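Local coordinates for VAO-type flavoprotein oxidase VAO615 (Myceliophthora thermophila, PDB 6F72) that is probably an oxidoreductase that carries bicovalently bound FAD and, once reduced, reacts rapidly with molecular oxygen, though no substrate has been identified, at residues N102-S107 and G121-Y126; N147-I152 and K166-L171. All coordinates share one frame; numbering follows the deposited sequence.

Contact 1 (N102-S107 and G121-Y126); sequences NFQNYS and GNYPSY. With NAG (2-acetamido-2-deoxy-beta-D-glucopyranose), chain C.
The end of helix 101-104, with its glycosylated turn, meets the loop leading to strand 126-129 where the side chain of N122 reaches the backbone of F103. N122 CG stands anti to its carbonyl carbon (chi1 -63°), setting the side chain toward F103, and N122 ND2 donates to F103 O over 2.8 Å, in the carbonyl plane on a lone pair. The same ND2 of N122 gives a second bond, 2.9 Å to O7 of the N-acetylglucosamine on N105. That sugar is joined through C1 to N105 ND2, just after the helix in a type I' beta turn from Q104 to S107. An alanine in place of N122 would probably leave the sugar's acetamido oxygen and the F103 carbonyl without this shared donor. A water accepts from N122 N at 2.9 Å and donates to Q104 O at 2.8 Å; S107 OG also bonds to it. S107 OG lies 3.6 Å from G121 CA, where a side chain would collide with that hydroxyl. CG of Q104 lies 3.4 Å from Y123 OH, the side chains side by side with amide and ring planes 84° apart. D97 holds Y123 OH, W84 holds Q104 OE1, and V98 O its NE2.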
loop_
_atom_site.group_PDB
_atom_site.type_symbol
_atom_site.label_atom_id
_atom_site.label_comp_id
_atom_site.label_asym_id
_atom_site.label_seq_id
_atom_site.Cartn_x
_atom_site.Cartn_y
_atom_site.Cartn_z
ATOM N N ASN A 102 9.480 -4.320 -11.412
ATOM C CA ASN A 102 8.880 -4.020 -12.705
ATOM C C ASN A 102 9.116 -2.573 -13.137
ATOM O O ASN A 102 9.328 -2.310 -14.317
ATOM C CB ASN A 102 7.388 -4.375 -12.715
ATOM C CG ASN A 102 6.751 -4.245 -14.097
ATOM O OD1 ASN A 102 7.372 -4.496 -15.124
ATOM N ND2 ASN A 102 5.477 -3.880 -14.112
ATOM N N PHE A 103 9.064 -1.647 -12.178
ATOM C CA PHE A 103 9.296 -0.242 -12.479
ATOM C C PHE A 103 10.797 0.118 -12.516
ATOM O O PHE A 103 11.158 1.034 -13.233
ATOM C CB PHE A 103 8.431 0.701 -11.600
ATOM C CG PHE A 103 6.973 0.660 -11.968
ATOM C CD1 PHE A 103 6.490 1.402 -13.056
ATOM C CD2 PHE A 103 6.096 -0.187 -11.292
ATOM C CE1 PHE A 103 5.158 1.323 -13.432
ATOM C CE2 PHE A 103 4.759 -0.274 -11.666
ATOM C CZ PHE A 103 4.292 0.482 -12.736
ATOM N N GLN A 104 11.631 -0.607 -11.759
ATOM C CA GLN A 104 13.094 -0.603 -11.958
ATOM C C GLN A 104 13.360 -0.884 -13.437
ATOM O O GLN A 104 14.150 -0.183 -14.062
ATOM C CB GLN A 104 13.796 -1.652 -11.092
ATOM C CG GLN A 104 13.836 -1.293 -9.618
ATOM C CD GLN A 104 14.064 -2.492 -8.717
ATOM O OE1 GLN A 104 14.460 -3.558 -9.174
ATOM N NE2 GLN A 104 13.814 -2.313 -7.419
ATOM N N ASN A 105 12.641 -1.870 -13.988
ATOM C CA ASN A 105 12.619 -2.149 -15.427
ATOM C C ASN A 105 14.027 -2.338 -16.040
ATOM O O ASN A 105 14.309 -1.877 -17.149
ATOM C CB ASN A 105 11.828 -1.064 -16.179
ATOM C CG ASN A 105 11.288 -1.551 -17.501
ATOM O OD1 ASN A 105 11.145 -2.747 -17.710
ATOM N ND2 ASN A 105 10.973 -0.625 -18.391
ATOM N N TYR A 106 14.896 -2.997 -15.273
ATOM C CA TYR A 106 16.266 -3.352 -15.682
ATOM C C TYR A 106 17.214 -2.162 -15.937
ATOM O O TYR A 106 18.309 -2.361 -16.471
ATOM C CB TYR A 106 16.251 -4.292 -16.908
ATOM C CG TYR A 106 15.361 -5.520 -16.769
ATOM C CD1 TYR A 106 15.865 -6.705 -16.213
ATOM C CD2 TYR A 106 14.027 -5.510 -17.211
ATOM C CE1 TYR A 106 15.069 -7.840 -16.089
ATOM C CE2 TYR A 106 13.221 -6.646 -17.091
ATOM C CZ TYR A 106 13.752 -7.807 -16.535
ATOM O OH TYR A 106 13.001 -8.949 -16.406
ATOM N N SER A 107 16.810 -0.947 -15.554
ATOM C CA SER A 107 17.585 0.257 -15.879
ATOM C C SER A 107 18.894 0.321 -15.117
ATOM O O SER A 107 19.920 0.721 -15.673
ATOM C CB SER A 107 16.789 1.525 -15.639
ATOM O OG SER A 107 15.587 1.515 -16.385
ATOM N N GLY A 121 16.093 5.672 -16.055
ATOM C CA GLY A 121 14.859 5.082 -16.583
ATOM C C GLY A 121 13.645 5.761 -15.985
ATOM O O GLY A 121 13.476 6.964 -16.149
ATOM N N ASN A 122 12.826 4.984 -15.271
ATOM C CA ASN A 122 11.604 5.487 -14.615
ATOM C C ASN A 122 11.884 6.284 -13.322
ATOM O O ASN A 122 10.991 6.967 -12.792
ATOM C CB ASN A 122 10.645 4.334 -14.294
ATOM C CG ASN A 122 10.126 3.604 -15.539
ATOM O OD1 ASN A 122 9.841 4.202 -16.587
ATOM N ND2 ASN A 122 9.970 2.298 -15.402
ATOM N N TYR A 123 13.109 6.182 -12.808
ATOM C CA TYR A 123 13.520 6.897 -11.607
ATOM C C TYR A 123 13.521 8.395 -11.884
ATOM O O TYR A 123 13.802 8.794 -13.023
ATOM C CB TYR A 123 14.915 6.422 -11.175
ATOM C CG TYR A 123 14.914 5.131 -10.385
ATOM C CD1 TYR A 123 13.807 4.270 -10.399
ATOM C CD2 TYR A 123 16.033 4.758 -9.644
ATOM C CE1 TYR A 123 13.812 3.086 -9.682
ATOM C CE2 TYR A 123 16.048 3.572 -8.922
ATOM C CZ TYR A 123 14.931 2.749 -8.943
ATOM O OH TYR A 123 14.929 1.584 -8.220
ATOM N N PRO A 124 13.183 9.226 -10.866
ATOM C CA PRO A 124 13.237 10.690 -11.025
ATOM C C PRO A 124 14.685 11.162 -11.225
ATOM O O PRO A 124 15.594 10.511 -10.727
ATOM C CB PRO A 124 12.727 11.207 -9.665
ATOM C CG PRO A 124 13.140 10.144 -8.697
ATOM C CD PRO A 124 12.966 8.845 -9.454
ATOM N N SER A 125 14.882 12.280 -11.926
ATOM C CA SER A 125 16.205 12.886 -12.113
ATOM C C SER A 125 16.803 13.499 -10.839
ATOM O O SER A 125 18.006 13.377 -10.588
ATOM C CB SER A 125 16.126 13.966 -13.180
ATOM O OG SER A 125 15.826 13.413 -14.437
ATOM N N TYR A 126 15.965 14.195 -10.068
ATOM C CA TYR A 126 16.372 14.873 -8.826
ATOM C C TYR A 126 15.362 14.618 -7.714
ATOM O O TYR A 126 14.157 14.475 -7.972
ATOM C CB TYR A 126 16.510 16.384 -9.037
ATOM C CG TYR A 126 17.685 16.776 -9.896
ATOM C CD1 TYR A 126 18.949 17.005 -9.330
ATOM C CD2 TYR A 126 17.537 16.922 -11.281
ATOM C CE1 TYR A 126 20.035 17.362 -10.128
ATOM C CE2 TYR A 126 18.608 17.266 -12.085
ATOM C CZ TYR A 126 19.849 17.498 -11.509
ATOM O OH TYR A 126 20.894 17.848 -12.337
HETATM C C1 NAG C . 10.407 -0.948 -19.672
HETATM C C2 NAG C . 8.983 -0.376 -19.484
HETATM C C3 NAG C . 8.207 -0.398 -20.798
HETATM C C4 NAG C . 8.973 0.262 -21.956
HETATM C C5 NAG C . 10.424 -0.231 -21.998
HETATM C C6 NAG C . 11.281 0.597 -22.948
HETATM C C7 NAG C . 7.858 -0.525 -17.281
HETATM C C8 NAG C . 7.066 -1.421 -16.382
HETATM N N2 NAG C . 8.212 -1.070 -18.455
HETATM O O3 NAG C . 6.949 0.262 -20.603
HETATM O O4 NAG C . 8.384 -0.101 -23.213
HETATM O O5 NAG C . 11.053 -0.207 -20.709
HETATM O O6 NAG C . 12.387 -0.225 -23.335
HETATM O O7 NAG C . 8.132 0.615 -16.936
HETATM O O HOH W 1 13.046 2.136 -15.214
#

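Contact 2 (N147-I152 and K166-L171); sequences NVRIVI and KGALSL. With FAD (flavin-adenine dinucleotide), chain E.
Strands 150-153 and 169-172 run parallel here, the two short segments inclined by 34°, with I150 beside L169, V151 beside S170 and I152 beside L171. They form one edge of a mixed four-stranded sheet in the PCMH-type FAD-binding domain, 150-153 outermost. Three backbone bonds hold them: L169 N gives to R149 O, V151 N to L169 O, and L171 N to V151 O at 2.7 Å. On the face that carries I150, L169, I152 and L171, the I150 and L169 side chains lie side by side, while CD1 of L171 meets I150 CG2 at 3.8 Å. Helix 133-146 packs here through A139 and A143. On the other face V151 CG2 rests 3.7 Å from A168 CB, and V151 CG1 lies 3.7 Å from S170 OG. Earlier in the chain, V148 CG1, anti to its backbone N (chi1 174°), comes 3.7 Å from L169 CB, the two side chains crossing at about a right angle. The R149 chain is extended from CG to NE, and R149 NH1 donates at 3.0 Å to a water lying in the guanidinium plane; that water donates to K166 O. A second water links R149 N with G167 O. At the far end the packing gives way to cofactor binding: I152 O accepts a 2.8 Å bond from the ribose hydroxyl FAD O2B, while its side chain lies against the adenine.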
loop_
_atom_site.group_PDB
_atom_site.type_symbol
_atom_site.label_atom_id
_atom_site.label_comp_id
_atom_site.label_asym_id
_atom_site.label_seq_id
_atom_site.Cartn_x
_atom_site.Cartn_y
_atom_site.Cartn_z
ATOM N N ASN A 147 8.522 23.784 -15.734
ATOM C CA ASN A 147 7.704 22.765 -16.392
ATOM C C ASN A 147 8.205 21.334 -16.121
ATOM O O ASN A 147 8.187 20.465 -17.002
ATOM C CB ASN A 147 7.570 23.089 -17.890
ATOM C CG ASN A 147 6.547 22.230 -18.590
ATOM O OD1 ASN A 147 5.502 21.880 -18.029
ATOM N ND2 ASN A 147 6.847 21.876 -19.824
ATOM N N VAL A 148 8.641 21.101 -14.885
ATOM C CA VAL A 148 9.102 19.778 -14.450
ATOM C C VAL A 148 7.950 18.999 -13.800
ATOM O O VAL A 148 7.177 19.557 -13.000
ATOM C CB VAL A 148 10.321 19.883 -13.493
ATOM C CG1 VAL A 148 10.725 18.532 -12.928
ATOM C CG2 VAL A 148 11.518 20.507 -14.214
ATOM N N ARG A 149 7.833 17.719 -14.169
ATOM C CA ARG A 149 6.941 16.784 -13.490
ATOM C C ARG A 149 7.312 16.604 -12.011
ATOM O O ARG A 149 8.449 16.274 -11.667
ATOM C CB ARG A 149 6.958 15.432 -14.202
ATOM C CG ARG A 149 5.997 14.390 -13.644
ATOM C CD ARG A 149 6.261 13.020 -14.262
ATOM N NE ARG A 149 5.631 11.987 -13.452
ATOM C CZ ARG A 149 5.454 10.717 -13.805
ATOM N NH1 ARG A 149 5.874 10.269 -14.981
ATOM N NH2 ARG A 149 4.841 9.893 -12.963
ATOM N N ILE A 150 6.327 16.829 -11.148
ATOM C CA ILE A 150 6.449 16.501 -9.738
ATOM C C ILE A 150 6.093 15.044 -9.514
ATOM O O ILE A 150 5.106 14.543 -10.051
ATOM C CB ILE A 150 5.600 17.450 -8.843
ATOM C CG1 ILE A 150 6.282 18.830 -8.739
ATOM C CG2 ILE A 150 5.340 16.850 -7.459
ATOM C CD1 ILE A 150 7.535 18.877 -7.873
ATOM N N VAL A 151 6.921 14.371 -8.733
ATOM C CA VAL A 151 6.612 13.043 -8.244
ATOM C C VAL A 151 6.643 13.154 -6.733
ATOM O O VAL A 151 7.376 13.983 -6.187
ATOM C CB VAL A 151 7.632 11.995 -8.794
ATOM C CG1 VAL A 151 7.962 10.902 -7.785
ATOM C CG2 VAL A 151 7.108 11.388 -10.083
ATOM N N ILE A 152 5.850 12.330 -6.062
ATOM C CA ILE A 152 5.899 12.260 -4.614
ATOM C C ILE A 152 6.263 10.847 -4.178
ATOM O O ILE A 152 5.584 9.887 -4.539
ATOM C CB ILE A 152 4.572 12.747 -3.953
ATOM C CG1 ILE A 152 4.196 14.156 -4.447
ATOM C CG2 ILE A 152 4.697 12.742 -2.431
ATOM C CD1 ILE A 152 2.751 14.575 -4.180
ATOM N N LYS A 166 9.924 9.165 -14.864
ATOM C CA LYS A 166 11.047 9.554 -15.709
ATOM C C LYS A 166 11.095 11.080 -15.849
ATOM O O LYS A 166 10.063 11.719 -16.065
ATOM C CB LYS A 166 10.913 8.872 -17.080
ATOM C CG LYS A 166 11.983 9.248 -18.092
ATOM C CD LYS A 166 11.715 8.647 -19.454
ATOM C CE LYS A 166 12.411 7.303 -19.607
ATOM N NZ LYS A 166 12.466 6.854 -21.031
ATOM N N GLY A 167 12.296 11.644 -15.679
ATOM C CA GLY A 167 12.548 13.084 -15.818
ATOM C C GLY A 167 11.938 13.969 -14.747
ATOM O O GLY A 167 11.796 15.178 -14.950
ATOM N N ALA A 168 11.598 13.376 -13.604
ATOM C CA ALA A 168 10.838 14.072 -12.575
ATOM C C ALA A 168 11.693 14.632 -11.446
ATOM O O ALA A 168 12.799 14.129 -11.165
ATOM C CB ALA A 168 9.767 13.163 -11.998
ATOM N N LEU A 169 11.169 15.695 -10.831
ATOM C CA LEU A 169 11.611 16.158 -9.529
ATOM C C LEU A 169 10.713 15.494 -8.493
ATOM O O LEU A 169 9.486 15.640 -8.552
ATOM C CB LEU A 169 11.493 17.685 -9.438
ATOM C CG LEU A 169 11.935 18.360 -8.136
ATOM C CD1 LEU A 169 13.436 18.238 -7.964
ATOM C CD2 LEU A 169 11.497 19.814 -8.118
ATOM N N SER A 170 11.321 14.759 -7.566
ATOM C CA SER A 170 10.565 13.993 -6.575
ATOM C C SER A 170 10.575 14.656 -5.205
ATOM O O SER A 170 11.626 15.062 -4.711
ATOM C CB SER A 170 11.091 12.557 -6.466
ATOM O OG SER A 170 10.544 11.881 -5.338
ATOM N N LEU A 171 9.392 14.755 -4.599
ATOM C CA LEU A 171 9.267 15.228 -3.230
ATOM C C LEU A 171 9.381 14.012 -2.347
ATOM O O LEU A 171 8.476 13.173 -2.281
ATOM C CB LEU A 171 7.954 15.982 -3.009
ATOM C CG LEU A 171 7.715 17.135 -3.986
ATOM C CD1 LEU A 171 6.295 17.658 -3.894
ATOM C CD2 LEU A 171 8.738 18.245 -3.770
HETATM P PA FAD E . 4.794 5.231 -1.777
HETATM O O1A FAD E . 5.037 4.430 -3.030
HETATM O O2A FAD E . 5.932 6.092 -1.305
HETATM O O5B FAD E . 3.482 6.130 -2.004
HETATM C C5B FAD E . 2.308 5.611 -2.630
HETATM C C4B FAD E . 1.484 6.720 -3.274
HETATM O O4B FAD E . 1.147 7.702 -2.292
HETATM C C3B FAD E . 2.192 7.466 -4.389
HETATM O O3B FAD E . 1.195 7.800 -5.363
HETATM C C2B FAD E . 2.708 8.738 -3.738
HETATM O O2B FAD E . 2.781 9.822 -4.667
HETATM C C1B FAD E . 1.668 8.990 -2.660
HETATM N N9A FAD E . 2.192 9.628 -1.429
HETATM C C8A FAD E . 2.888 9.003 -0.454
HETATM N N7A FAD E . 3.180 9.864 0.553
HETATM C C5A FAD E . 2.657 11.056 0.225
HETATM C C6A FAD E . 2.603 12.398 0.848
HETATM N N6A FAD E . 3.201 12.605 2.042
HETATM N N1A FAD E . 1.963 13.387 0.183
HETATM C C2A FAD E . 1.371 13.186 -1.015
HETATM N N3A FAD E . 1.376 11.981 -1.638
HETATM C C4A FAD E . 1.993 10.900 -1.078
HETATM N N1 FAD E . -1.794 -2.091 2.026
HETATM C C2 FAD E . -2.775 -2.455 2.890
HETATM O O2 FAD E . -3.874 -1.854 2.848
HETATM N N3 FAD E . -2.599 -3.448 3.789
HETATM C C4 FAD E . -1.464 -4.157 3.900
HETATM O O4 FAD E . -1.348 -5.071 4.747
HETATM C C4X FAD E . -0.344 -3.809 2.998
HETATM N N5 FAD E . 0.837 -4.461 3.051
HETATM C C5X FAD E . 1.867 -4.143 2.214
HETATM C C6 FAD E . 3.095 -4.835 2.290
HETATM C C7 FAD E . 4.143 -4.479 1.413
HETATM C C7M FAD E . 5.453 -5.242 1.504
HETATM C C8 FAD E . 3.959 -3.362 0.416
HETATM C C8M FAD E . 5.055 -2.840 -0.501
HETATM C C9 FAD E . 2.741 -2.693 0.362
HETATM C C9A FAD E . 1.688 -3.035 1.215
HETATM N N10 FAD E . 0.462 -2.330 1.160
HETATM C C10 FAD E . -0.584 -2.707 2.029
HETATM C "C1'" FAD E . 0.264 -1.287 0.156
HETATM C "C2'" FAD E . 0.284 0.148 0.589
HETATM O "O2'" FAD E . -0.940 0.411 1.271
HETATM C "C3'" FAD E . 0.366 0.954 -0.703
HETATM O "O3'" FAD E . 1.416 0.453 -1.559
HETATM C "C4'" FAD E . 0.585 2.432 -0.419
HETATM O "O4'" FAD E . 0.417 3.177 -1.627
HETATM C "C5'" FAD E . 1.947 2.690 0.229
HETATM O "O5'" FAD E . 2.184 4.079 0.397
HETATM P P FAD E . 3.662 4.590 0.762
HETATM O O1P FAD E . 4.190 3.763 1.900
HETATM O O2P FAD E . 3.556 6.094 0.850
HETATM O O3P FAD E . 4.473 4.207 -0.582
HETATM O O HOH W 2 7.475 11.549 -17.104
HETATM O O HOH W 3 9.932 16.733 -15.843
#

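How the contacts relate
Reading from the N terminus, contact 1 comes first: it closes the loop between the end of helix 101-104 and the approach to strand 126-129, with 13 residues spanned. The chain then forms strand 126-129 and helix 133-146 before contact 2 pairs strands 150-153 and 169-172, again across 13 residues. The two loops follow in series, neither nested nor crossed. They still meet in space, with centres about 13 Å apart: Y126 O lies 2.9 Å from S170 N, probably hydrogen-bonded, as strand 126-129 runs parallel beside 169-172, and P124 and G121 O pack against A168 and K166. Together they tie the glycosylated turn to the FAD-binding sheet.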